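Local structure of nicotinate phosphoribosyltransferase (Vibrio cholerae, 4HL7) at residues I227-H232 / L320-D325; D289-D294 / A307-L312. The protein probably catalyses the ATP-dependent joining of nicotinate to phosphoribosyl pyrophosphate, giving nicotinate ribonucleotide on the way to NAD. All blocks are in the same frame, centred on the assembly; numbering follows the deposited sequence.

How the contacts relate
Contact 1 sets the loop 227-232 against strand 320-323, and contact 2 sets helix 298-311 against strand 290-293; both lie in the barrel-like domain, their centres about 12 Å apart. Strands 290-293 and 320-323 are neighbours in the parallel sheet, joined by I322 O and H293 N at 2.7 Å, a probable hydrogen bond. Contact 1 lies nearer the centre of the chain, contact 2 farther out. A second link runs through R292, whose NH2 stands 2.7 Å from T229 OG1. H232, the predicted site of autocatalytic phosphorylation, ends the loop of contact 1 and is unmodified here; its side chain touches R292 and D294 of contact 2.

Contact 1: residues I227-H232 / L320-D325; sequences IGTIAH and LFIFSD
T229 and I322 meet methyl to methyl: CG2 of the threonine and CD1 of the isoleucine approach tip to tip at 3.6 Å. The same CD1 is approached more loosely by I227 CG2, at 4.4 Å, so one isoleucine end serves two residues of the loop. The CA atoms of T229 and I322 are 8.7 Å apart, and the two side chains bridge that distance together, the isoleucine by its longer branch, CG1 with CD1, and the threonine by CG2. Threonine suits its place by having two unlike branches. A chi1 of 76° sends the methyl toward the isoleucine and turns OG1 elsewhere, to a hydrogen bond with R292.

Farther out, I227 is tied by its backbone to T213, at the end of strand 210-213, and I230 to I265 of strand 265-267, so the loop is anchored to both outermost strands of the parallel sheet. On strand 320-323, F321 and F323 pack on W301 of helix 298-311, consistent with I322 facing the interior of the barrel. Across the two segments the contact is purely apolar: it rests on dispersion and on keeping water from the methyls, with no hydrogen bond to fix its geometry.

Contact 2: residues D289-D294 / A307-L312; sequences DGVRHD and AHYQQL
R292 NH2 is gripped by two oxygens of the loop 227-232, T229 OG1 through a hydrogen bond and I230 O through a weak one, which secures one side of strand 290-293 while Y309 of helix 298-311 meets G290 and V291 of the same strand. The contact belongs to a beta-alpha-beta unit of the TIM-barrel-like domain: strand 290-293 leads into helix 298-311, which returns the chain to the parallel neighbour, strand 320-323. Helix and strand are well separated here, with 10.2 Å between the CA atoms of G290 and Y309, and tyrosine is long enough to bridge the gap. A chi1 of -77° swings its ring to the side of the backbone N, and the ring carries OH to the start of the strand.

There OH lies 3.7 Å from G290 CA, a van der Waals approach to the backbone. Glycine fits because at phi 161° and psi -164° a CB would be pressed against the carbonyl oxygen of D289. The next residue, V291, directs its compact branched side chain at the helix, where W301 and M305 also touch it. R292 runs extended before it bends; its NE bonds weakly to S324 OG, and D294 OD1 adds a long salt bridge, 4.0 Å from NH1.

At the helix end, L312 CG rests over one face of the H308 ring, while H308 NE2 hydrogen-bonds to F280 O. A285 and K319 also pack against the tyrosine, and Y309 OH lies 4.2 Å from the methyl V291 CG1.

Contact 1: residues I227-H232 / L320-D325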
# COMPACT_ATOMS: atom_id res chain seq x y z
N ILE A 227 -9.42 5.48 4.84
CA ILE A 227 -8.72 6.26 3.77
C ILE A 227 -8.12 5.26 2.77
O ILE A 227 -7.50 4.23 3.16
CB ILE A 227 -7.59 7.14 4.42
CG1 ILE A 227 -8.13 7.92 5.64
CG2 ILE A 227 -6.90 8.10 3.43
CD1 ILE A 227 -9.09 9.03 5.31
N GLY A 228 -8.39 5.49 1.47
CA GLY A 228 -7.75 4.75 0.37
C GLY A 228 -6.97 5.74 -0.51
O GLY A 228 -7.39 6.89 -0.67
N THR A 229 -5.78 5.36 -1.00
CA THR A 229 -5.27 6.09 -2.17
C THR A 229 -5.14 5.02 -3.24
O THR A 229 -5.06 3.84 -2.91
CB THR A 229 -3.90 6.77 -1.98
OG1 THR A 229 -2.85 5.79 -2.04
CG2 THR A 229 -3.83 7.57 -0.61
N ILE A 230 -5.09 5.43 -4.48
CA ILE A 230 -5.09 4.47 -5.58
C ILE A 230 -3.71 3.88 -5.63
O ILE A 230 -2.72 4.63 -5.62
CB ILE A 230 -5.35 5.22 -6.88
CG1 ILE A 230 -6.64 6.05 -6.73
CG2 ILE A 230 -5.49 4.24 -8.07
CD1 ILE A 230 -6.74 7.13 -7.80
N ALA A 231 -3.60 2.57 -5.77
CA ALA A 231 -2.26 1.95 -5.77
C ALA A 231 -1.69 1.97 -7.18
O ALA A 231 -2.43 2.19 -8.17
CB ALA A 231 -2.34 0.51 -5.27
N HIS A 232 -0.36 1.83 -7.27
CA HIS A 232 0.35 1.81 -8.58
C HIS A 232 -0.22 0.77 -9.55
O HIS A 232 -0.27 0.98 -10.74
CB HIS A 232 1.82 1.46 -8.40
CG HIS A 232 2.56 2.50 -7.63
ND1 HIS A 232 2.90 2.32 -6.35
CD2 HIS A 232 2.96 3.80 -7.98
CE1 HIS A 232 3.49 3.47 -5.88
NE2 HIS A 232 3.53 4.36 -6.89
N LEU A 320 -4.74 17.91 -1.33
CA LEU A 320 -4.14 17.16 -0.24
C LEU A 320 -2.90 16.40 -0.75
O LEU A 320 -2.98 15.71 -1.76
CB LEU A 320 -5.14 16.12 0.31
CG LEU A 320 -4.61 15.13 1.38
CD1 LEU A 320 -4.20 15.92 2.64
CD2 LEU A 320 -5.73 14.14 1.76
N PHE A 321 -1.79 16.51 -0.04
CA PHE A 321 -0.61 15.66 -0.32
C PHE A 321 -0.55 14.59 0.75
O PHE A 321 -0.56 14.93 1.92
CB PHE A 321 0.67 16.46 -0.11
CG PHE A 321 0.98 17.44 -1.20
CD1 PHE A 321 0.27 17.40 -2.42
CD2 PHE A 321 2.04 18.38 -1.03
CE1 PHE A 321 0.60 18.28 -3.45
CE2 PHE A 321 2.33 19.28 -2.09
CZ PHE A 321 1.61 19.22 -3.25
N ILE A 322 -0.52 13.32 0.37
CA ILE A 322 -0.25 12.23 1.35
C ILE A 322 1.20 11.83 1.10
O ILE A 322 1.56 11.42 -0.02
CB ILE A 322 -1.14 10.99 1.11
CG1 ILE A 322 -2.62 11.42 1.18
CG2 ILE A 322 -0.80 9.89 2.14
CD1 ILE A 322 -3.59 10.38 1.70
N PHE A 323 2.04 12.00 2.12
CA PHE A 323 3.44 11.54 2.08
C PHE A 323 3.47 10.12 2.68
O PHE A 323 2.90 9.90 3.74
CB PHE A 323 4.29 12.49 2.94
CG PHE A 323 4.39 13.84 2.37
CD1 PHE A 323 5.30 14.10 1.35
CD2 PHE A 323 3.54 14.86 2.82
CE1 PHE A 323 5.39 15.40 0.79
CE2 PHE A 323 3.64 16.17 2.26
CZ PHE A 323 4.56 16.40 1.24
N SER A 324 4.08 9.17 1.99
CA SER A 324 4.04 7.76 2.43
C SER A 324 5.38 7.01 2.28
O SER A 324 5.39 5.77 2.42
CB SER A 324 2.96 6.99 1.66
OG SER A 324 3.30 6.87 0.25
N ASP A 325 6.48 7.73 2.07
CA ASP A 325 7.76 7.07 1.77
C ASP A 325 8.59 6.77 3.01
O ASP A 325 9.57 7.48 3.31
CB ASP A 325 8.62 7.88 0.77
CG ASP A 325 9.82 7.08 0.26
OD1 ASP A 325 9.85 5.85 0.42
OD2 ASP A 325 10.75 7.69 -0.27

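Contact 2: residues D289-D294 / A307-L312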
# COMPACT_ATOMS: atom_id res chain seq x y z
N ASP A 289 -8.62 14.93 -5.57
CA ASP A 289 -8.51 15.54 -4.28
C ASP A 289 -7.07 15.82 -3.94
O ASP A 289 -6.77 16.63 -3.05
CB ASP A 289 -9.15 14.62 -3.24
CG ASP A 289 -10.63 14.37 -3.55
OD1 ASP A 289 -11.38 15.36 -3.61
OD2 ASP A 289 -11.00 13.22 -3.91
N GLY A 290 -6.15 15.15 -4.63
CA GLY A 290 -4.75 15.37 -4.33
C GLY A 290 -3.89 14.24 -4.86
O GLY A 290 -4.34 13.39 -5.70
N VAL A 291 -2.67 14.18 -4.36
CA VAL A 291 -1.67 13.24 -4.88
C VAL A 291 -0.87 12.64 -3.71
O VAL A 291 -0.79 13.24 -2.61
CB VAL A 291 -0.69 13.94 -5.86
CG1 VAL A 291 -1.39 14.22 -7.19
CG2 VAL A 291 -0.11 15.27 -5.26
N ARG A 292 -0.20 11.53 -3.99
CA ARG A 292 0.57 10.82 -2.95
C ARG A 292 2.04 10.79 -3.34
O ARG A 292 2.38 10.48 -4.50
CB ARG A 292 0.03 9.38 -2.79
CG ARG A 292 0.77 8.57 -1.69
CD ARG A 292 0.13 7.16 -1.51
NE ARG A 292 1.02 6.22 -2.17
CZ ARG A 292 0.69 5.31 -3.08
NH1 ARG A 292 1.67 4.60 -3.66
NH2 ARG A 292 -0.57 5.04 -3.39
N HIS A 293 2.91 11.04 -2.36
CA HIS A 293 4.37 10.96 -2.58
C HIS A 293 4.87 9.64 -2.09
O HIS A 293 4.62 9.27 -0.94
CB HIS A 293 5.06 12.05 -1.76
CG HIS A 293 6.55 11.96 -1.81
ND1 HIS A 293 7.26 11.44 -0.79
CD2 HIS A 293 7.44 12.20 -2.84
CE1 HIS A 293 8.55 11.39 -1.13
NE2 HIS A 293 8.67 11.84 -2.39
N ASP A 294 5.63 8.92 -2.93
CA ASP A 294 6.14 7.60 -2.51
C ASP A 294 7.60 7.32 -2.87
O ASP A 294 8.09 6.25 -2.56
CB ASP A 294 5.28 6.50 -3.11
CG ASP A 294 5.40 5.14 -2.32
OD1 ASP A 294 5.57 4.07 -2.98
OD2 ASP A 294 5.34 5.13 -1.05
N ALA A 307 3.71 24.03 -7.76
CA ALA A 307 3.92 24.86 -8.98
C ALA A 307 2.97 24.43 -10.14
O ALA A 307 2.51 25.25 -10.97
CB ALA A 307 5.37 24.79 -9.44
N HIS A 308 2.73 23.13 -10.23
CA HIS A 308 1.83 22.62 -11.25
C HIS A 308 0.41 23.09 -11.04
O HIS A 308 -0.25 23.58 -11.98
CB HIS A 308 1.91 21.09 -11.29
CG HIS A 308 1.07 20.47 -12.38
ND1 HIS A 308 1.44 20.49 -13.66
CD2 HIS A 308 -0.10 19.71 -12.31
CE1 HIS A 308 0.52 19.82 -14.40
NE2 HIS A 308 -0.42 19.36 -13.57
N TYR A 309 -0.10 22.95 -9.79
CA TYR A 309 -1.42 23.47 -9.47
C TYR A 309 -1.54 24.97 -9.85
O TYR A 309 -2.52 25.40 -10.50
CB TYR A 309 -1.70 23.29 -8.01
CG TYR A 309 -2.08 21.81 -7.68
CD1 TYR A 309 -3.04 21.09 -8.45
CD2 TYR A 309 -1.60 21.22 -6.50
CE1 TYR A 309 -3.45 19.81 -8.06
CE2 TYR A 309 -1.98 19.92 -6.14
CZ TYR A 309 -2.88 19.24 -6.92
OH TYR A 309 -3.24 17.97 -6.52
N GLN A 310 -0.53 25.74 -9.43
CA GLN A 310 -0.53 27.20 -9.64
C GLN A 310 -0.52 27.54 -11.13
O GLN A 310 -1.22 28.47 -11.52
CB GLN A 310 0.62 27.85 -8.88
CG GLN A 310 0.50 27.71 -7.37
CD GLN A 310 1.70 28.21 -6.65
OE1 GLN A 310 2.85 28.09 -7.12
NE2 GLN A 310 1.48 28.78 -5.50
N GLN A 311 0.23 26.78 -11.96
CA GLN A 311 0.28 27.00 -13.39
C GLN A 311 -1.11 26.75 -14.01
O GLN A 311 -1.50 27.39 -14.98
CB GLN A 311 1.34 26.07 -14.05
CG GLN A 311 1.35 26.14 -15.59
N LEU A 312 -1.83 25.84 -13.40
CA LEU A 312 -3.18 25.46 -13.88
C LEU A 312 -4.30 26.32 -13.20
O LEU A 312 -5.48 26.11 -13.47
CB LEU A 312 -3.42 23.97 -13.61
CG LEU A 312 -2.58 22.97 -14.39
CD1 LEU A 312 -3.03 21.58 -14.01
CD2 LEU A 312 -2.74 23.19 -15.89